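Local structure of oxidoreductase (Azotobacter vinelandii, 7D5M) at residues I165-M170 / R274-R279; F221-L226 / M248-G253; R225-R230 / G384-Y389. The protein binds NAD+ and is probably an NAD-dependent dehydrogenase of the Gfo/Idh/MocA family, related to the inositol dehydrogenases. One frame throughout, in Å; residues are numbered along the deposited sequence.

Contact 1 (I165-M170 / R274-R279); sequences IRMVHM and RVIGSR
Arg166 and Met167 both turn their backbone N-H groups to one carbonyl, that of Ile276, forming a classic beta bulge between two antiparallel strands in the large mixed sheet of the C-terminal domain. Ile276 O accepts from Arg166 N at 2.8 Å and from Met167 N at 3.1 Å, both donors lying in the carbonyl plane, so a single oxygen is gripped twice. Past the bulge the pairing becomes regular: Ile276 N donates back to Met167 O, and the backbones of His169 and Arg274 exchange a pair of nearly straight bonds.

The dry, packed part of the contact is apolar. On one face, Ile165 CG2 rests on Val275 CG1 at 3.9 Å, with Val168 beside them; beta-branched chains suit an extended strand, and this face packs against helix 202-217 and the loop after it. Gly277, opposite Ile165, adds no side chain to this face. On the other face, Met167 bends at its thioether (chi3 -82°) and lays CE on Ile276 CG2 at 4.1 Å. A second subunit closes over this face: its Tyr245 packs on Met167 and bonds His169 NE2 through its hydroxyl. Arg274 sends its guanidinium away from the strand pair to Glu283 and Glu295.

More polar and water-bridged, though no less close, is the end where strand 271-277 runs out into a loop. Arg166 runs out extended, and its flat guanidinium is centred over the methylene of Ser278, Arg166 CZ lying 3.5 Å from Ser278 CB; Ser278 OG is engaged with Glu164 N. Arg166 NH1 bonds Ser178 O of the second subunit and also a water at 3.0 Å, which in turn donates to Gly277 O at 2.8 Å.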
# COMPACT_ATOMS: atom_id res chain seq x y z
N ILE A 165 -0.65 -17.46 21.48
CA ILE A 165 -0.36 -16.01 21.36
C ILE A 165 0.99 -15.73 22.03
O ILE A 165 1.23 -16.22 23.16
CB ILE A 165 -1.50 -15.15 21.93
CG1 ILE A 165 -2.86 -15.55 21.34
CG2 ILE A 165 -1.21 -13.67 21.74
CD1 ILE A 165 -2.94 -15.52 19.84
N ARG A 166 1.87 -15.02 21.33
CA ARG A 166 3.25 -14.74 21.79
C ARG A 166 3.42 -13.25 22.06
O ARG A 166 4.03 -12.90 23.08
CB ARG A 166 4.25 -15.26 20.74
CG ARG A 166 4.28 -16.78 20.67
CD ARG A 166 5.20 -17.36 19.63
NE ARG A 166 5.39 -18.79 19.84
CZ ARG A 166 6.00 -19.61 19.00
NH1 ARG A 166 6.45 -19.18 17.84
NH2 ARG A 166 6.13 -20.89 19.32
N MET A 167 2.95 -12.40 21.15
CA MET A 167 3.14 -10.94 21.29
C MET A 167 1.89 -10.17 20.88
O MET A 167 1.17 -10.60 19.96
CB MET A 167 4.29 -10.44 20.42
CG MET A 167 5.62 -10.76 21.00
SD MET A 167 6.79 -10.84 19.67
CE MET A 167 6.38 -12.52 19.19
N VAL A 168 1.70 -9.04 21.55
CA VAL A 168 0.64 -8.05 21.25
C VAL A 168 1.32 -6.69 21.09
O VAL A 168 1.78 -6.14 22.10
CB VAL A 168 -0.44 -8.03 22.34
CG1 VAL A 168 -1.65 -7.23 21.88
CG2 VAL A 168 -0.84 -9.44 22.76
N HIS A 169 1.42 -6.20 19.85
CA HIS A 169 2.11 -4.93 19.49
C HIS A 169 1.05 -3.87 19.19
O HIS A 169 0.30 -4.03 18.23
CB HIS A 169 3.08 -5.15 18.34
CG HIS A 169 4.32 -5.83 18.81
ND1 HIS A 169 5.52 -5.69 18.18
CD2 HIS A 169 4.54 -6.61 19.89
CE1 HIS A 169 6.43 -6.40 18.82
NE2 HIS A 169 5.85 -6.98 19.87
N MET A 170 1.03 -2.83 20.01
CA MET A 170 0.00 -1.77 19.98
C MET A 170 0.70 -0.43 19.80
O MET A 170 1.77 -0.22 20.41
CB MET A 170 -0.79 -1.79 21.28
CG MET A 170 -1.70 -2.99 21.38
SD MET A 170 -2.18 -3.32 23.06
CE MET A 170 -0.74 -4.19 23.67
N ARG A 274 -1.14 -5.41 16.30
CA ARG A 274 -0.70 -6.66 15.65
C ARG A 274 -0.66 -7.72 16.74
O ARG A 274 0.04 -7.51 17.75
CB ARG A 274 0.67 -6.50 14.98
CG ARG A 274 1.14 -7.75 14.24
CD ARG A 274 2.48 -7.55 13.55
NE ARG A 274 2.89 -8.73 12.80
CZ ARG A 274 2.49 -9.03 11.57
NH1 ARG A 274 1.66 -8.25 10.90
NH2 ARG A 274 2.94 -10.14 11.01
N VAL A 275 -1.42 -8.79 16.57
CA VAL A 275 -1.39 -9.94 17.50
C VAL A 275 -0.61 -11.04 16.79
O VAL A 275 -1.02 -11.42 15.68
CB VAL A 275 -2.80 -10.40 17.90
CG1 VAL A 275 -2.74 -11.56 18.87
CG2 VAL A 275 -3.61 -9.25 18.47
N ILE A 276 0.46 -11.52 17.42
CA ILE A 276 1.40 -12.49 16.80
C ILE A 276 1.31 -13.80 17.58
O ILE A 276 1.61 -13.81 18.78
CB ILE A 276 2.83 -11.93 16.79
CG1 ILE A 276 2.86 -10.55 16.13
CG2 ILE A 276 3.77 -12.93 16.12
CD1 ILE A 276 4.09 -9.75 16.41
N GLY A 277 0.90 -14.86 16.88
CA GLY A 277 0.81 -16.22 17.42
C GLY A 277 1.89 -17.11 16.85
O GLY A 277 2.61 -16.69 15.91
N SER A 278 1.98 -18.34 17.36
CA SER A 278 2.93 -19.36 16.88
C SER A 278 2.64 -19.73 15.42
O SER A 278 3.59 -20.13 14.72
CB SER A 278 2.90 -20.57 17.78
OG SER A 278 1.60 -21.15 17.79
N ARG A 279 1.39 -19.62 14.95
CA ARG A 279 0.97 -20.05 13.59
C ARG A 279 0.86 -18.85 12.65
O ARG A 279 1.11 -19.01 11.45
CB ARG A 279 -0.37 -20.79 13.66
CG ARG A 279 -0.99 -21.13 12.31
CD ARG A 279 -2.22 -22.00 12.45
NE ARG A 279 -2.75 -22.40 11.15
CZ ARG A 279 -3.76 -21.83 10.49
NH1 ARG A 279 -4.43 -20.80 10.98
NH2 ARG A 279 -4.11 -22.31 9.31
O HOH W 1 5.35 -16.93 16.27

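Contact 2 (F221-L226 / M248-G253); sequences FRIKRL and MEYEGG
Phe221 and Tyr250 meet as a T-shaped pair at the open end of the beta hairpin of strands 223-231 and 243-250, the edge of Phe221 aimed at the face of Tyr250, planes at 66°. Phe221 CD2 is the touching atom, 3.7 Å from Tyr250 CG. The hairpin carries a classic beta bulge: Lys224 N and Arg225 N both donate to Glu249 O.

Beyond the bulge, Arg225 bends at chi3 (-57°), bringing its guanidinium back alongside the extended Glu249; the two side chains point the same way, charges matched across a hydrogen-bonded pair. Arg225 NH2 reaches Glu249 OE2 at 2.8 Å, within the guanidinium plane but above that of the carboxylate, the two planes standing 57° apart; the second arm, Arg225 NE to Glu249 OE1, is weak. Lys224 adds a long salt bridge to Glu249 OE1, and its methylenes lie across the Glu251 carboxylate, Lys224 CG 3.3 Å from Glu251 OE2.

The opposite face is apolar and lies against Trp372 of helix 363-381. Flexible Met248 slots in, its CG 3.8 Å from Leu226 CB and its SD 3.6 Å from Ile223 CD1.

A type II turn runs from Tyr250 to Gly253, with Gly252 taking the positive phi that glycine readily accepts, and inside it Glu251 N still donates to Arg222 O. One water accepts from Arg222 N at 3.0 Å and donates to Glu251 O at 2.7 Å.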
# COMPACT_ATOMS: atom_id res chain seq x y z
N PHE A 221 -6.49 -12.73 28.76
CA PHE A 221 -5.09 -12.28 29.01
C PHE A 221 -5.07 -11.37 30.23
O PHE A 221 -5.96 -10.52 30.40
CB PHE A 221 -4.48 -11.62 27.77
CG PHE A 221 -3.75 -12.61 26.91
CD1 PHE A 221 -4.35 -13.80 26.54
CD2 PHE A 221 -2.45 -12.36 26.50
CE1 PHE A 221 -3.67 -14.72 25.77
CE2 PHE A 221 -1.77 -13.29 25.73
CZ PHE A 221 -2.38 -14.47 25.39
N ARG A 222 -4.04 -11.56 31.05
CA ARG A 222 -3.80 -10.78 32.29
C ARG A 222 -2.37 -10.27 32.28
O ARG A 222 -1.45 -11.09 32.12
CB ARG A 222 -4.04 -11.64 33.53
CG ARG A 222 -5.46 -12.16 33.65
CD ARG A 222 -6.48 -11.07 33.88
NE ARG A 222 -7.81 -11.66 34.01
CZ ARG A 222 -8.69 -11.82 33.03
NH1 ARG A 222 -8.42 -11.39 31.80
NH2 ARG A 222 -9.85 -12.40 33.27
N ILE A 223 -2.19 -8.97 32.47
CA ILE A 223 -0.85 -8.36 32.60
C ILE A 223 -0.29 -8.75 33.98
O ILE A 223 -0.98 -8.51 35.00
CB ILE A 223 -0.91 -6.83 32.41
CG1 ILE A 223 -1.57 -6.45 31.08
CG2 ILE A 223 0.48 -6.23 32.55
CD1 ILE A 223 -2.06 -5.03 31.03
N LYS A 224 0.90 -9.37 33.99
CA LYS A 224 1.62 -9.74 35.23
C LYS A 224 2.48 -8.56 35.70
O LYS A 224 2.43 -8.21 36.91
CB LYS A 224 2.48 -10.98 34.99
CG LYS A 224 3.15 -11.53 36.24
CD LYS A 224 4.38 -12.36 35.96
CE LYS A 224 4.14 -13.48 34.97
NZ LYS A 224 5.37 -13.80 34.21
N ARG A 225 3.26 -7.97 34.79
CA ARG A 225 4.19 -6.85 35.12
C ARG A 225 4.25 -5.90 33.93
O ARG A 225 4.02 -6.37 32.81
CB ARG A 225 5.62 -7.33 35.37
CG ARG A 225 5.77 -8.38 36.45
CD ARG A 225 7.21 -8.45 36.93
NE ARG A 225 8.13 -8.73 35.83
CZ ARG A 225 9.44 -8.49 35.86
NH1 ARG A 225 10.01 -7.95 36.92
NH2 ARG A 225 10.19 -8.80 34.81
N LEU A 226 4.60 -4.64 34.16
CA LEU A 226 4.93 -3.73 33.04
C LEU A 226 6.02 -2.76 33.46
O LEU A 226 6.27 -2.57 34.67
CB LEU A 226 3.68 -3.02 32.51
CG LEU A 226 2.96 -2.01 33.40
CD1 LEU A 226 3.72 -0.70 33.53
CD2 LEU A 226 1.58 -1.72 32.83
N MET A 248 5.13 -4.94 28.51
CA MET A 248 4.32 -5.75 29.45
C MET A 248 4.65 -7.23 29.29
O MET A 248 4.87 -7.70 28.16
CB MET A 248 2.84 -5.52 29.18
CG MET A 248 2.49 -4.06 29.07
SD MET A 248 0.72 -3.79 29.05
CE MET A 248 0.27 -4.44 27.45
N GLU A 249 4.68 -7.94 30.41
CA GLU A 249 4.67 -9.42 30.45
C GLU A 249 3.27 -9.85 30.86
O GLU A 249 2.81 -9.40 31.92
CB GLU A 249 5.67 -9.98 31.46
CG GLU A 249 7.05 -9.37 31.37
CD GLU A 249 8.02 -9.92 32.40
OE1 GLU A 249 7.56 -10.65 33.31
OE2 GLU A 249 9.24 -9.63 32.30
N TYR A 250 2.61 -10.65 30.03
CA TYR A 250 1.32 -11.30 30.36
C TYR A 250 1.60 -12.57 31.16
O TYR A 250 2.68 -13.18 31.00
CB TYR A 250 0.54 -11.63 29.10
CG TYR A 250 0.13 -10.44 28.28
CD1 TYR A 250 -0.98 -9.68 28.63
CD2 TYR A 250 0.83 -10.07 27.15
CE1 TYR A 250 -1.37 -8.59 27.88
CE2 TYR A 250 0.44 -8.98 26.38
CZ TYR A 250 -0.67 -8.24 26.75
OH TYR A 250 -1.08 -7.16 26.02
N GLU A 251 0.63 -12.98 31.99
CA GLU A 251 0.62 -14.34 32.60
C GLU A 251 0.69 -15.34 31.44
O GLU A 251 -0.09 -15.18 30.49
CB GLU A 251 -0.63 -14.58 33.45
CG GLU A 251 -0.71 -13.72 34.70
CD GLU A 251 0.29 -14.04 35.81
OE1 GLU A 251 0.97 -15.09 35.72
OE2 GLU A 251 0.40 -13.23 36.75
N GLY A 252 1.61 -16.31 31.51
CA GLY A 252 1.76 -17.36 30.49
C GLY A 252 2.91 -17.08 29.54
O GLY A 252 3.28 -17.99 28.77
N GLY A 253 3.51 -15.89 29.60
CA GLY A 253 4.80 -15.60 28.95
C GLY A 253 4.71 -14.72 27.72
O GLY A 253 5.77 -14.27 27.26
O HOH W 2 -2.52 -14.02 30.45

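Contact 3 (R225-R230 / G384-Y389); sequences RLMCSR and GVWVDY
Leu226 and Val387 join the end of the modelled chain to the sheet through a pair of backbone hydrogen bonds, Val387 N to Leu226 O at 2.8 Å and Leu226 N to Val387 O at 3.1 Å. This antiparallel hydrogen-bonded pair makes strand 387-388 the outermost strand of the mixed sheet within this chain.

Beside these bonds lies a cation-pi stack. The guanidinium of Arg225 lies almost flat on Trp386, planes 11° apart, with its CZ off-centre over the five-membered ring and Arg225 NH1 only 3.3 Å from Trp386 CB. The salt bridge to Glu249 probably helps to hold it there. Arginine fits well, since its flat cation can cover an indole while its N-H groups still bond in their own plane.

Met227 covers the other side of the indole. Its CG takes the crowded position between backbone N and carbonyl carbon (chi1 47°), which sets that methylene squarely over the six-membered ring, 3.7 Å from its centroid; SD follows obliquely beside the five-membered ring in a Met-aromatic contact. Gly384, at positive phi, passes close enough for its CA to sit 3.2 Å from Cys228 O as a C-H...O contact.

On the other face, Leu226 CD2 reaches Tyr389 CD1 at 3.6 Å, and Leu226 CD1 touches Val387 CG2. There Tyr389 leans on Arg371 and Trp372 of helix 363-381, whose Ser379 bonds Cys228 N and Val385 O. On the Trp386 side, Met227 meets Met227 of a second subunit. Within the sheet, strand 223-231 lies between strand 387-388 and strand 243-250, pairing antiparallel with each.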
# COMPACT_ATOMS: atom_id res chain seq x y z
N ARG A 225 3.26 -7.97 34.79
CA ARG A 225 4.19 -6.85 35.12
C ARG A 225 4.25 -5.90 33.93
O ARG A 225 4.02 -6.37 32.81
CB ARG A 225 5.62 -7.33 35.37
CG ARG A 225 5.77 -8.38 36.45
CD ARG A 225 7.21 -8.45 36.93
NE ARG A 225 8.13 -8.73 35.83
CZ ARG A 225 9.44 -8.49 35.86
NH1 ARG A 225 10.01 -7.95 36.92
NH2 ARG A 225 10.19 -8.80 34.81
N LEU A 226 4.60 -4.64 34.16
CA LEU A 226 4.93 -3.73 33.04
C LEU A 226 6.02 -2.76 33.46
O LEU A 226 6.27 -2.57 34.67
CB LEU A 226 3.68 -3.02 32.51
CG LEU A 226 2.96 -2.01 33.40
CD1 LEU A 226 3.72 -0.70 33.53
CD2 LEU A 226 1.58 -1.72 32.83
N MET A 227 6.68 -2.19 32.47
CA MET A 227 7.55 -1.02 32.66
C MET A 227 7.13 0.04 31.64
O MET A 227 6.62 -0.31 30.55
CB MET A 227 9.03 -1.38 32.48
CG MET A 227 9.30 -2.20 31.26
SD MET A 227 11.01 -2.02 30.76
CE MET A 227 11.04 -0.25 30.44
N CYS A 228 7.32 1.29 32.00
CA CYS A 228 6.98 2.43 31.12
C CYS A 228 8.08 3.48 31.21
O CYS A 228 8.41 3.95 32.32
CB CYS A 228 5.62 3.01 31.45
SG CYS A 228 5.20 4.44 30.42
N SER A 229 8.61 3.84 30.05
CA SER A 229 9.54 4.97 29.86
C SER A 229 8.79 6.06 29.08
O SER A 229 8.29 5.75 27.99
CB SER A 229 10.79 4.49 29.18
OG SER A 229 11.44 5.57 28.55
N ARG A 230 8.67 7.26 29.65
CA ARG A 230 7.88 8.35 29.04
C ARG A 230 8.72 9.62 28.94
O ARG A 230 9.61 9.84 29.80
CB ARG A 230 6.56 8.56 29.79
CG ARG A 230 6.67 9.35 31.08
CD ARG A 230 5.32 9.44 31.78
NE ARG A 230 5.41 10.03 33.11
CZ ARG A 230 4.43 10.71 33.73
NH1 ARG A 230 3.27 10.95 33.13
NH2 ARG A 230 4.63 11.16 34.96
N GLY A 384 11.43 4.01 34.78
CA GLY A 384 11.09 2.96 33.79
C GLY A 384 11.48 1.57 34.24
O GLY A 384 12.04 0.82 33.43
N VAL A 385 11.16 1.21 35.48
CA VAL A 385 11.49 -0.11 36.09
C VAL A 385 10.24 -1.00 36.06
O VAL A 385 9.11 -0.45 35.98
CB VAL A 385 12.03 0.08 37.52
CG1 VAL A 385 13.21 1.04 37.53
CG2 VAL A 385 10.95 0.57 38.48
N TRP A 386 10.44 -2.31 36.09
CA TRP A 386 9.32 -3.29 36.15
C TRP A 386 8.53 -3.07 37.44
O TRP A 386 9.16 -2.95 38.52
CB TRP A 386 9.83 -4.73 36.07
CG TRP A 386 10.38 -5.07 34.72
CD1 TRP A 386 11.69 -5.09 34.35
CD2 TRP A 386 9.62 -5.39 33.54
NE1 TRP A 386 11.80 -5.43 33.02
CE2 TRP A 386 10.55 -5.62 32.50
CE3 TRP A 386 8.26 -5.52 33.27
CZ2 TRP A 386 10.15 -5.98 31.22
CZ3 TRP A 386 7.86 -5.87 32.00
CH2 TRP A 386 8.80 -6.10 30.99
N VAL A 387 7.21 -2.99 37.32
CA VAL A 387 6.28 -2.92 38.48
C VAL A 387 5.27 -4.05 38.34
O VAL A 387 4.91 -4.42 37.19
CB VAL A 387 5.60 -1.54 38.60
CG1 VAL A 387 6.63 -0.43 38.64
CG2 VAL A 387 4.58 -1.31 37.50
N ASP A 388 4.86 -4.62 39.47
CA ASP A 388 3.75 -5.60 39.52
C ASP A 388 2.47 -4.88 39.11
O ASP A 388 2.27 -3.72 39.53
CB ASP A 388 3.63 -6.23 40.91
CG ASP A 388 4.80 -7.12 41.24
OD1 ASP A 388 5.51 -7.54 40.29
OD2 ASP A 388 5.01 -7.40 42.44
N TYR A 389 1.63 -5.54 38.32
CA TYR A 389 0.42 -4.90 37.76
C TYR A 389 -0.74 -5.03 38.76
O TYR A 389 -1.36 -3.96 38.91
CB TYR A 389 0.12 -5.48 36.38
CG TYR A 389 -0.93 -4.71 35.64
CD1 TYR A 389 -0.65 -3.46 35.11
CD2 TYR A 389 -2.21 -5.21 35.51
CE1 TYR A 389 -1.62 -2.74 34.43
CE2 TYR A 389 -3.19 -4.50 34.83
CZ TYR A 389 -2.89 -3.26 34.29
OH TYR A 389 -3.83 -2.54 33.61

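Overall arrangement
All three contacts join antiparallel strands of one mixed sheet. Contact 1, mostly buried, lies toward the middle; contact 3 lies at the outermost strand within the chain, and contact 2 stands between. Contacts 2 and 3 share strand 223-231. Contacts 1 and 2 touch through Ile165 and Phe221, whereas contacts 1 and 3 stay about 10 Å apart at their nearest atoms. Contacts 1 and 2 each bear a bulge, but the former leans on apolar packing and a second subunit, the latter on salt bridges at a partly exposed surface. Contact 3, partly buried, adds a cation-pi stack and a methionine on an indole's two faces, using the Arg225 that contact 2 pairs with Glu249, again beside the second subunit.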